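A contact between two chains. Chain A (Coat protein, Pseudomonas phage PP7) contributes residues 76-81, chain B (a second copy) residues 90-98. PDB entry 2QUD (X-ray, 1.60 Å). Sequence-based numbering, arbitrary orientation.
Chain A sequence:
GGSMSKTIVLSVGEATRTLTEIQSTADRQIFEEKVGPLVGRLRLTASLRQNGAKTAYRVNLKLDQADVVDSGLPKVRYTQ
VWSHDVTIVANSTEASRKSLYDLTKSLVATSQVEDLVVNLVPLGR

Chain A (76-81) VRYTQV
Chain B (90-98) ANSTEASRK

The hydroxyl of a tyrosine on one chain sits at the very start of a helix on the other and takes a hydrogen bond from the backbone of its N-cap residue. Thr B93 N lies 3.1 Å from Tyr A78 OH, and the N-H...O angle of 167° is close to linear, which identifies the phenol oxygen as acceptor. Thr B93 OG1 is 3.5 Å from the same Tyr A78 OH, at best a weak contact. The threonine side chain (chi1 62°, p) is engaged in its own helix: Thr B93 OG1 accepts from Ser B96 N at 3.0 Å with an angle of 147°, the capping bond.

Residues 76-81 of chain A form an extended strand, with phi/psi near -157/163 at Tyr A78 and -111/152 at Gln A80; Arg A77 departs from this at -81/-50. In chain B, residues 90-93 are loop, Ser B92 and Thr B93 being extended at -76/160 and -79/152, and the helix runs from Glu B94 through Lys B98 with phi/psi near -60/-42. Strand and helix run in broadly the same N-to-C direction, 32° apart (signed crossing angle -32°), with axes 10.0 Å apart at closest approach. The register pairs Tyr A78 with Ser B92 (CA to CA 7.7 Å) and Gln A80 with Arg B97 (CA to CA 7.9 Å).

Strand alternation turns Tyr A78 and Gln A80 toward chain B, while Thr A79 and Val A81 stay out of reach. Tyr A78 adopts chi1 57° (p) and chi2 81°, carrying its OH to 3.4 Å from Ser B92 CA. Near its ring plane, at the edge, is Ser B96 OG, 3.1 Å from Tyr A78 OH. Nearer the base of the ring, Asn B91 OD1 approaches Tyr A78 CD2 at 3.9 Å; Asn B91 has chi1 72° (p).

Gln A80 (chi1 -63°, m; chi2 -174°, t; chi3 117°) places its amide beside two serines: NE2 is 3.0 Å from Ser B96 OG, and OE1 is 3.2 Å from Ser B92 OG. Both serines are p rotamers, at 71° and 61°. Ser B96 OG donates to Thr B93 O at 2.7 Å, tying this side chain back to the first turn. Arg B97 (m, t, m, chi4 -87°) folds back so that its NH2 donates to Ser B92 OG at 3.0 Å and 159°, bracing the loop against the helix; its CG meets Gln A80 OE1 at 3.8 Å.

The two stretches bury 276 Å² in total, with Tyr A78 and Gln A80 the largest contributors.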

# COMPACT_ATOMS: atom_id res chain seq x y z
N VAL A 76 -24.25 -0.44 -3.61
CA VAL A 76 -23.03 0.26 -3.19
C VAL A 76 -23.34 1.75 -3.03
O VAL A 76 -23.83 2.40 -3.97
CB VAL A 76 -21.86 0.07 -4.19
CG1 VAL A 76 -20.62 0.87 -3.74
CG2 VAL A 76 -21.53 -1.41 -4.37
N ARG A 77 -23.10 2.26 -1.83
CA ARG A 77 -23.20 3.67 -1.49
C ARG A 77 -21.94 4.44 -1.94
O ARG A 77 -22.01 5.48 -2.59
CB ARG A 77 -23.37 3.78 0.03
CG ARG A 77 -23.87 5.10 0.55
CD ARG A 77 -23.60 5.23 2.04
NE ARG A 77 -24.16 4.13 2.82
CZ ARG A 77 -23.90 3.89 4.10
NH1 ARG A 77 -23.06 4.66 4.81
NH2 ARG A 77 -24.47 2.85 4.70
N TYR A 78 -20.78 3.91 -1.58
CA TYR A 78 -19.50 4.51 -2.00
C TYR A 78 -18.45 3.42 -1.92
O TYR A 78 -18.67 2.38 -1.27
CB TYR A 78 -19.08 5.73 -1.15
CG TYR A 78 -18.97 5.49 0.34
CD1 TYR A 78 -17.84 4.91 0.90
CD2 TYR A 78 -20.00 5.85 1.20
CE1 TYR A 78 -17.76 4.66 2.28
CE2 TYR A 78 -19.92 5.62 2.58
CZ TYR A 78 -18.80 5.02 3.10
OH TYR A 78 -18.72 4.80 4.46
N THR A 79 -17.32 3.68 -2.58
CA THR A 79 -16.20 2.76 -2.61
C THR A 79 -14.95 3.55 -2.25
O THR A 79 -14.67 4.61 -2.81
CB THR A 79 -16.02 2.07 -3.97
OG1 THR A 79 -17.25 1.41 -4.33
CG2 THR A 79 -14.86 1.01 -3.91
N GLN A 80 -14.20 3.01 -1.31
CA GLN A 80 -12.89 3.54 -0.98
C GLN A 80 -11.81 2.57 -1.41
O GLN A 80 -12.04 1.36 -1.50
CB GLN A 80 -12.84 3.81 0.50
CG GLN A 80 -13.87 4.88 0.87
CD GLN A 80 -13.76 5.30 2.30
OE1 GLN A 80 -13.47 6.45 2.57
NE2 GLN A 80 -14.01 4.39 3.23
N VAL A 81 -10.63 3.12 -1.71
CA VAL A 81 -9.60 2.40 -2.42
C VAL A 81 -8.24 2.66 -1.76
O VAL A 81 -7.94 3.79 -1.38
CB VAL A 81 -9.52 2.85 -3.90
CG1 VAL A 81 -8.61 1.94 -4.65
CG2 VAL A 81 -10.92 2.87 -4.57
N ALA B 90 -15.52 11.57 0.98
CA ALA B 90 -15.73 12.66 1.91
C ALA B 90 -16.85 12.35 2.92
O ALA B 90 -16.67 12.56 4.12
CB ALA B 90 -16.02 13.97 1.15
N ASN B 91 -17.96 11.78 2.43
CA ASN B 91 -19.06 11.35 3.30
C ASN B 91 -18.99 9.90 3.82
O ASN B 91 -20.02 9.30 4.13
CB ASN B 91 -20.43 11.68 2.67
CG ASN B 91 -20.81 10.80 1.45
OD1 ASN B 91 -20.17 9.79 1.12
ND2 ASN B 91 -21.89 11.19 0.78
N SER B 92 -17.79 9.33 3.94
CA SER B 92 -17.61 8.02 4.54
C SER B 92 -17.70 8.03 6.07
O SER B 92 -17.54 9.05 6.71
CB SER B 92 -16.26 7.44 4.13
OG SER B 92 -15.20 8.26 4.58
N THR B 93 -17.97 6.85 6.63
CA THR B 93 -17.89 6.61 8.07
C THR B 93 -16.44 6.42 8.53
O THR B 93 -15.61 5.92 7.76
CB THR B 93 -18.67 5.33 8.48
OG1 THR B 93 -18.10 4.17 7.85
CG2 THR B 93 -20.15 5.45 8.12
N GLU B 94 -16.16 6.75 9.79
CA GLU B 94 -14.87 6.48 10.40
C GLU B 94 -14.55 4.98 10.38
O GLU B 94 -13.43 4.58 10.07
CB GLU B 94 -14.81 7.02 11.84
CG GLU B 94 -13.52 6.64 12.59
CD GLU B 94 -13.22 7.46 13.84
OE1 GLU B 94 -13.77 8.55 14.01
OE2 GLU B 94 -12.38 7.01 14.64
N ALA B 95 -15.55 4.17 10.71
CA ALA B 95 -15.40 2.71 10.66
C ALA B 95 -14.92 2.23 9.28
O ALA B 95 -14.02 1.37 9.21
CB ALA B 95 -16.71 2.04 11.06
N SER B 96 -15.46 2.79 8.19
CA SER B 96 -15.06 2.36 6.85
C SER B 96 -13.59 2.73 6.54
O SER B 96 -12.87 1.96 5.94
CB SER B 96 -16.00 2.89 5.76
OG SER B 96 -15.86 4.29 5.56
N ARG B 97 -13.16 3.90 7.00
CA ARG B 97 -11.77 4.34 6.78
C ARG B 97 -10.81 3.51 7.62
O ARG B 97 -9.77 3.07 7.13
CB ARG B 97 -11.62 5.83 7.13
CG ARG B 97 -12.48 6.73 6.23
CD ARG B 97 -12.14 8.18 6.38
NE ARG B 97 -12.39 8.65 7.73
CZ ARG B 97 -13.56 9.11 8.18
NH1 ARG B 97 -13.66 9.54 9.44
NH2 ARG B 97 -14.64 9.11 7.41
N LYS B 98 -11.18 3.28 8.88
CA LYS B 98 -10.40 2.43 9.78
C LYS B 98 -10.25 1.00 9.22
O LYS B 98 -9.17 0.40 9.31
CB LYS B 98 -11.04 2.42 11.17
CG LYS B 98 -10.45 1.49 12.23
CD LYS B 98 -8.95 1.62 12.45
CE LYS B 98 -8.55 0.88 13.74
NZ LYS B 98 -7.08 0.59 13.81